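Local coordinates for signal transduction histidine kinase, LytS (Clostridium beijerinckii, PDB 5XSJ), which probably works as a phosphorelay sensor kinase, autophosphorylating on histidine at the expense of ATP, and is represented here by its N-terminal helical part, without the kinase domain, at residues I95-E99 / N100-Y104; D34-N37 / Q38-N42. One frame throughout, in Å; residues are numbered along the deposited sequence.

Contact 1 (I95-E99 / N100-Y104)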
ATOM      1  N   ILE B  95       2.346 -23.007  -2.091  1.00 31.00           N
ATOM      2  CA  ILE B  95       3.081 -24.158  -1.576  1.00 32.84           C
ATOM      3  C   ILE B  95       3.301 -25.176  -2.692  1.00 35.51           C
ATOM      4  O   ILE B  95       4.381 -25.744  -2.851  1.00 36.27           O
ATOM      5  CB  ILE B  95       2.326 -24.816  -0.398  1.00 31.58           C
ATOM      6  CG1 ILE B  95       2.359 -23.910   0.830  1.00 29.37           C
ATOM      7  CG2 ILE B  95       2.910 -26.177  -0.060  1.00 33.18           C
ATOM      8  CD1 ILE B  95       1.547 -24.458   1.969  1.00 28.03           C
ATOM      9  N   SER B  96       2.263 -25.372  -3.489  1.00 35.07           N
ATOM     10  CA  SER B  96       2.323 -26.284  -4.614  1.00 37.72           C
ATOM     11  C   SER B  96       3.384 -25.894  -5.654  1.00 37.33           C
ATOM     12  O   SER B  96       4.146 -26.740  -6.099  1.00 39.94           O
ATOM     13  CB  SER B  96       0.946 -26.372  -5.262  1.00 35.45           C
ATOM     14  OG  SER B  96       0.975 -27.230  -6.375  1.00 45.58           O
ATOM     15  N   ALA B  97       3.435 -24.628  -6.044  1.00 37.34           N
ATOM     16  CA  ALA B  97       4.448 -24.175  -6.995  1.00 37.95           C
ATOM     17  C   ALA B  97       5.834 -24.230  -6.371  1.00 38.17           C
ATOM     18  O   ALA B  97       6.812 -24.569  -7.029  1.00 39.32           O
ATOM     19  CB  ALA B  97       4.138 -22.751  -7.484  1.00 38.90           C
ATOM     20  N   TYR B  98       5.908 -23.893  -5.089  1.00 36.13           N
ATOM     21  CA  TYR B  98       7.162 -23.924  -4.356  1.00 34.72           C
ATOM     22  C   TYR B  98       7.764 -25.328  -4.328  1.00 39.63           C
ATOM     23  O   TYR B  98       8.953 -25.514  -4.596  1.00 39.43           O
ATOM     24  CB  TYR B  98       6.948 -23.427  -2.932  1.00 34.14           C
ATOM     25  CG  TYR B  98       8.146 -23.599  -2.025  1.00 35.82           C
ATOM     26  CD1 TYR B  98       9.266 -22.798  -2.171  1.00 34.86           C
ATOM     27  CD2 TYR B  98       8.154 -24.553  -1.018  1.00 36.02           C
ATOM     28  CE1 TYR B  98      10.355 -22.934  -1.345  1.00 34.97           C
ATOM     29  CE2 TYR B  98       9.252 -24.707  -0.187  1.00 35.19           C
ATOM     30  CZ  TYR B  98      10.345 -23.889  -0.358  1.00 35.41           C
ATOM     31  OH  TYR B  98      11.438 -24.014   0.456  1.00 38.06           O
ATOM     32  N   GLU B  99       6.939 -26.314  -3.991  1.00 39.61           N
ATOM     33  CA  GLU B  99       7.424 -27.680  -3.826  1.00 38.22           C
ATOM     34  C   GLU B  99       7.753 -28.321  -5.176  1.00 40.95           C
ATOM     35  O   GLU B  99       8.550 -29.250  -5.249  1.00 40.67           O
ATOM     36  CB  GLU B  99       6.400 -28.502  -3.057  1.00 36.58           C
ATOM     37  CG  GLU B  99       6.275 -28.061  -1.616  1.00 35.78           C
ATOM     38  CD  GLU B  99       5.240 -28.856  -0.840  1.00 36.53           C
ATOM     39  OE1 GLU B  99       4.370 -29.469  -1.491  1.00 39.30           O
ATOM     40  OE2 GLU B  99       5.298 -28.865   0.416  1.00 33.60           O
ATOM     41  N   ASN B 100       7.136 -27.807  -6.236  1.00 40.53           N
ATOM     42  CA  ASN B 100       7.494 -28.148  -7.613  1.00 40.76           C
ATOM     43  C   ASN B 100       8.760 -27.464  -8.103  1.00 43.03           C
ATOM     44  O   ASN B 100       9.138 -27.614  -9.265  1.00 44.26           O
ATOM     45  CB  ASN B 100       6.360 -27.782  -8.566  1.00 42.19           C
ATOM     46  CG  ASN B 100       5.503 -28.960  -8.907  1.00 49.77           C
ATOM     47  OD1 ASN B 100       5.863 -29.769  -9.767  1.00 56.54           O
ATOM     48  ND2 ASN B 100       4.355 -29.076  -8.238  1.00 49.11           N
ATOM     49  N   LYS B 101       9.388 -26.690  -7.221  1.00 42.12           N
ATOM     50  CA  LYS B 101      10.616 -25.950  -7.526  1.00 43.37           C
ATOM     51  C   LYS B 101      10.474 -25.080  -8.772  1.00 42.11           C
ATOM     52  O   LYS B 101      11.335 -25.064  -9.644  1.00 46.68           O
ATOM     53  CB  LYS B 101      11.788 -26.923  -7.659  1.00 42.66           C
ATOM     54  CG  LYS B 101      12.075 -27.650  -6.348  1.00 40.23           C
ATOM     55  CD  LYS B 101      13.245 -28.609  -6.458  1.00 46.53           C
ATOM     56  CE  LYS B 101      14.566 -27.871  -6.636  1.00 52.23           C
ATOM     57  NZ  LYS B 101      15.674 -28.812  -6.982  1.00 54.15           N
ATOM     58  N   GLU B 102       9.369 -24.347  -8.839  1.00 42.68           N
ATOM     59  CA  GLU B 102       9.125 -23.443  -9.947  1.00 44.38           C
ATOM     60  C   GLU B 102       9.724 -22.069  -9.689  1.00 41.00           C
ATOM     61  O   GLU B 102      10.014 -21.707  -8.548  1.00 40.65           O
ATOM     62  CB  GLU B 102       7.627 -23.331 -10.211  1.00 43.93           C
ATOM     63  CG  GLU B 102       7.005 -24.678 -10.551  1.00 47.82           C
ATOM     64  CD  GLU B 102       5.566 -24.567 -10.999  1.00 52.40           C
ATOM     65  OE1 GLU B 102       4.955 -23.487 -10.822  1.00 52.61           O
ATOM     66  OE2 GLU B 102       5.048 -25.568 -11.539  1.00 56.61           O
ATOM     67  N   GLY B 103       9.918 -21.315 -10.764  1.00 44.51           N
ATOM     68  CA  GLY B 103      10.447 -19.967 -10.671  1.00 43.91           C
ATOM     69  C   GLY B 103       9.536 -19.099  -9.832  1.00 41.75           C
ATOM     70  O   GLY B 103       8.308 -19.233  -9.910  1.00 40.86           O
ATOM     71  N   TYR B 104      10.143 -18.230  -9.021  1.00 44.32           N
ATOM     72  CA  TYR B 104       9.428 -17.250  -8.184  1.00 40.26           C
ATOM     73  C   TYR B 104       8.345 -16.526  -8.960  1.00 39.31           C
ATOM     74  O   TYR B 104       7.265 -16.267  -8.435  1.00 38.98           O
ATOM     75  CB  TYR B 104      10.422 -16.245  -7.595  1.00 40.21           C
ATOM     76  CG  TYR B 104       9.850 -15.173  -6.672  1.00 39.24           C
ATOM     77  CD1 TYR B 104       8.863 -15.472  -5.729  1.00 38.08           C
ATOM     78  CD2 TYR B 104      10.334 -13.869  -6.718  1.00 40.43           C
ATOM     79  CE1 TYR B 104       8.356 -14.488  -4.872  1.00 35.48           C
ATOM     80  CE2 TYR B 104       9.840 -12.878  -5.865  1.00 39.59           C
ATOM     81  CZ  TYR B 104       8.856 -13.195  -4.948  1.00 37.54           C
ATOM     82  OH  TYR B 104       8.385 -12.218  -4.113  1.00 40.21           O
TER
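Ser-96 supplies the carbonyl on which Asn-100 closes the last turn of helix 73-99, where a Schellman motif ends the helix ahead of helix 104-133. Two donors of Asn-100 grip this one oxygen. The backbone N lies 3.2 Å from Ser-96 O, and the side-chain ND2 reaches the same Ser-96 O at 3.2 Å from the opposite face of the carbonyl. The ND2 bond is fairly straight, 164° at the hydrogen; the oxygen lies almost in the amide plane of Asn-100, while ND2 itself stands above the carbonyl plane. The chi1 of Asn-100, -98°, lies off the staggered positions and brings ND2 to Ser-96 O. One residue on, Ala-97 gives its oxygen to the 6→1 bond of the motif, Glu-102 N to Ala-97 O at 3.1 Å. Its methyl also meets the side chain of Glu-102: OE1 comes within 3.5 Å of Ala-97 CB, and Glu-102 CG lies alongside Ala-97 O. Tyr-98 O takes the 5→2 bond, from Lys-101 N, which sits well above the carbonyl plane. Lys-101, at positive phi (53°), reverses the chain and so brings the Glu-102 N-H back to Ala-97 O. The ring of Tyr-98 leaves the turn to meet Tyr-39 edge-to-face. Glu-99, the last helical residue, likewise directs its carboxylate to helices 15-42 and 45-67, where OE2 probably hydrogen-bonds Tyr-39 OH and forms a salt bridge with Lys-48. Beyond the two segments, Lys-101 NZ forms a salt bridge with an acidic side chain of another protein's chain. Close to the turn, the aliphatic part of this lysine skirts the helix end, with Lys-101 CG 4.0 Å from Glu-99 O.

Contact 2 (D34-N37 / Q38-N42)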
ATOM      1  N   ASP B  34       2.514 -16.619   9.300  1.00 29.13           N
ATOM      2  CA  ASP B  34       3.904 -16.545   9.708  1.00 29.13           C
ATOM      3  C   ASP B  34       4.654 -17.840   9.384  1.00 33.51           C
ATOM      4  O   ASP B  34       5.761 -17.814   8.828  1.00 32.92           O
ATOM      5  CB  ASP B  34       3.969 -16.230  11.202  1.00 32.17           C
ATOM      6  CG  ASP B  34       5.384 -16.061  11.700  1.00 37.14           C
ATOM      7  OD1 ASP B  34       6.283 -15.755  10.884  1.00 41.45           O
ATOM      8  OD2 ASP B  34       5.599 -16.233  12.915  1.00 42.26           O
ATOM      9  N   ASN B  35       4.036 -18.977   9.701  1.00 29.37           N
ATOM     10  CA  ASN B  35       4.649 -20.259   9.420  1.00 30.30           C
ATOM     11  C   ASN B  35       4.713 -20.513   7.925  1.00 29.80           C
ATOM     12  O   ASN B  35       5.734 -20.971   7.421  1.00 30.40           O
ATOM     13  CB  ASN B  35       3.891 -21.377  10.142  1.00 29.44           C
ATOM     14  CG  ASN B  35       4.253 -21.447  11.610  1.00 31.82           C
ATOM     15  OD1 ASN B  35       5.297 -21.975  11.958  1.00 33.99           O
ATOM     16  ND2 ASN B  35       3.413 -20.871  12.475  1.00 30.91           N
ATOM     17  N   PHE B  36       3.629 -20.181   7.224  1.00 28.51           N
ATOM     18  CA  PHE B  36       3.595 -20.228   5.757  1.00 28.33           C
ATOM     19  C   PHE B  36       4.766 -19.464   5.133  1.00 30.43           C
ATOM     20  O   PHE B  36       5.493 -20.003   4.308  1.00 29.87           O
ATOM     21  CB  PHE B  36       2.261 -19.661   5.246  1.00 25.65           C
ATOM     22  CG  PHE B  36       2.233 -19.386   3.769  1.00 27.15           C
ATOM     23  CD1 PHE B  36       2.135 -20.424   2.854  1.00 27.62           C
ATOM     24  CD2 PHE B  36       2.275 -18.082   3.292  1.00 28.14           C
ATOM     25  CE1 PHE B  36       2.093 -20.174   1.489  1.00 27.12           C
ATOM     26  CE2 PHE B  36       2.232 -17.824   1.928  1.00 28.61           C
ATOM     27  CZ  PHE B  36       2.142 -18.869   1.023  1.00 29.05           C
ATOM     28  N   ASN B  37       4.928 -18.201   5.536  1.00 30.06           N
ATOM     29  CA  ASN B  37       6.036 -17.365   5.085  1.00 32.33           C
ATOM     30  C   ASN B  37       7.393 -18.034   5.291  1.00 31.75           C
ATOM     31  O   ASN B  37       8.199 -18.135   4.364  1.00 33.49           O
ATOM     32  CB  ASN B  37       6.016 -16.021   5.814  1.00 30.43           C
ATOM     33  CG  ASN B  37       4.916 -15.083   5.309  1.00 33.56           C
ATOM     34  OD1 ASN B  37       4.401 -15.239   4.201  1.00 32.87           O
ATOM     35  ND2 ASN B  37       4.568 -14.098   6.123  1.00 30.11           N
ATOM     36  N   GLN B  38       7.648 -18.492   6.509  1.00 31.92           N
ATOM     37  CA  GLN B  38       8.912 -19.167   6.809  1.00 33.58           C
ATOM     38  C   GLN B  38       9.099 -20.412   5.971  1.00 33.81           C
ATOM     39  O   GLN B  38      10.214 -20.711   5.546  1.00 37.58           O
ATOM     40  CB  GLN B  38       8.995 -19.529   8.292  1.00 33.82           C
ATOM     41  CG  GLN B  38       9.060 -18.304   9.217  1.00 33.95           C
ATOM     42  CD  GLN B  38       8.967 -18.702  10.674  1.00 39.71           C
ATOM     43  OE1 GLN B  38       9.811 -19.445  11.185  1.00 44.30           O
ATOM     44  NE2 GLN B  38       7.911 -18.257  11.339  1.00 37.41           N
ATOM     45  N   TYR B  39       8.016 -21.141   5.718  1.00 30.63           N
ATOM     46  CA  TYR B  39       8.131 -22.356   4.922  1.00 30.95           C
ATOM     47  C   TYR B  39       8.568 -22.052   3.496  1.00 34.19           C
ATOM     48  O   TYR B  39       9.481 -22.694   2.978  1.00 33.64           O
ATOM     49  CB  TYR B  39       6.820 -23.131   4.894  1.00 31.45           C
ATOM     50  CG  TYR B  39       6.910 -24.384   4.046  1.00 31.52           C
ATOM     51  CD1 TYR B  39       7.758 -25.435   4.411  1.00 33.82           C
ATOM     52  CD2 TYR B  39       6.165 -24.518   2.886  1.00 31.18           C
ATOM     53  CE1 TYR B  39       7.859 -26.591   3.635  1.00 34.87           C
ATOM     54  CE2 TYR B  39       6.250 -25.672   2.101  1.00 34.49           C
ATOM     55  CZ  TYR B  39       7.100 -26.704   2.487  1.00 36.92           C
ATOM     56  OH  TYR B  39       7.179 -27.846   1.726  1.00 38.14           O
ATOM     57  N   ILE B  40       7.918 -21.075   2.865  1.00 32.43           N
ATOM     58  CA  ILE B  40       8.270 -20.695   1.500  1.00 33.59           C
ATOM     59  C   ILE B  40       9.711 -20.182   1.413  1.00 35.11           C
ATOM     60  O   ILE B  40      10.387 -20.391   0.403  1.00 36.95           O
ATOM     61  CB  ILE B  40       7.303 -19.603   0.943  1.00 33.29           C
ATOM     62  CG1 ILE B  40       5.870 -20.137   0.878  1.00 30.78           C
ATOM     63  CG2 ILE B  40       7.757 -19.107  -0.437  1.00 34.37           C
ATOM     64  CD1 ILE B  40       5.762 -21.525   0.225  1.00 32.75           C
ATOM     65  N   LEU B  41      10.183 -19.523   2.472  1.00 34.75           N
ATOM     66  CA  LEU B  41      11.524 -18.945   2.468  1.00 36.62           C
ATOM     67  C   LEU B  41      12.638 -19.930   2.804  1.00 38.74           C
ATOM     68  O   LEU B  41      13.790 -19.663   2.480  1.00 42.10           O
ATOM     69  CB  LEU B  41      11.613 -17.766   3.437  1.00 36.53           C
ATOM     70  CG  LEU B  41      10.828 -16.486   3.126  1.00 37.48           C
ATOM     71  CD1 LEU B  41      11.513 -15.304   3.797  1.00 38.66           C
ATOM     72  CD2 LEU B  41      10.689 -16.261   1.632  1.00 36.23           C
ATOM     73  N   ASN B  42      12.320 -21.061   3.439  1.00 40.70           N
ATOM     74  CA  ASN B  42      13.374 -22.024   3.813  1.00 40.17           C
ATOM     75  C   ASN B  42      13.020 -23.516   3.691  1.00 42.12           C
ATOM     76  O   ASN B  42      13.903 -24.366   3.592  1.00 45.13           O
ATOM     77  CB  ASN B  42      13.830 -21.759   5.249  1.00 42.63           C
ATOM     78  CG  ASN B  42      15.034 -22.613   5.642  1.00 50.10           C
ATOM     79  OD1 ASN B  42      16.061 -22.624   4.953  1.00 48.05           O
ATOM     80  ND2 ASN B  42      14.893 -23.368   6.734  1.00 49.96           N
TER
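Near the C-terminal end of helix 15-42, i to i+4 pairs line up along the helix. On the outer face Gln-38 leans back over Asp-34: NE2 makes a weak bond to Asp-34 OD1 at 3.0 Å and another weak one to Asp-34 O at 3.3 Å. Asp-34 O also accepts the backbone Gln-38 N, at 3.1 Å. The carboxylate and amide planes are turned 43° apart, and Gln-38 OE1 has a weak bond to Lys-47. On the inner face Ile-40 CG1 sits over the Phe-36 ring toward its rim, a CH-pi contact with CG1 4.1 Å from the ring centroid. Phe-36 CG is anti to the backbone N (chi1 168°), which carries the ring to where Ile-40 CG1 can reach it from the next turn. Thr-94, Ile-95 and Ala-114 of two other helices also touch this ring. Leu-41 CG rests 3.3 Å from Asn-37 O, beside the backbone bond from Leu-41 N. Asn-37 is a buried polar exception, its side-chain OD1 hydrogen-bonded to Lys-115 of helix 104-133. An apolar Phe-36/Ile-40 face turned to the other helices, with a polar Asp-34/Gln-38 side, is characteristic of an amphipathic helix in a four-helix bundle.

Overall arrangement
Contact 2 precedes contact 1 in the chain, yet the two meet at the same end of the four-helix bundle, their centres about 13 Å apart. The end of helix 73-99 in contact 1 lies against the end of helix 15-42 in contact 2. Tyr-98 CE1 packs 3.1 Å from Ile-40 O, and Tyr-98 OH approaches Tyr-39 O to 3.5 Å. The carboxylate of Glu-99 is the polar link between the two contacts. Residues of both contacts also reach a chain of another protein, consistent with a place for this end in the assembly's interface. The catalytic domain is absent from this construct.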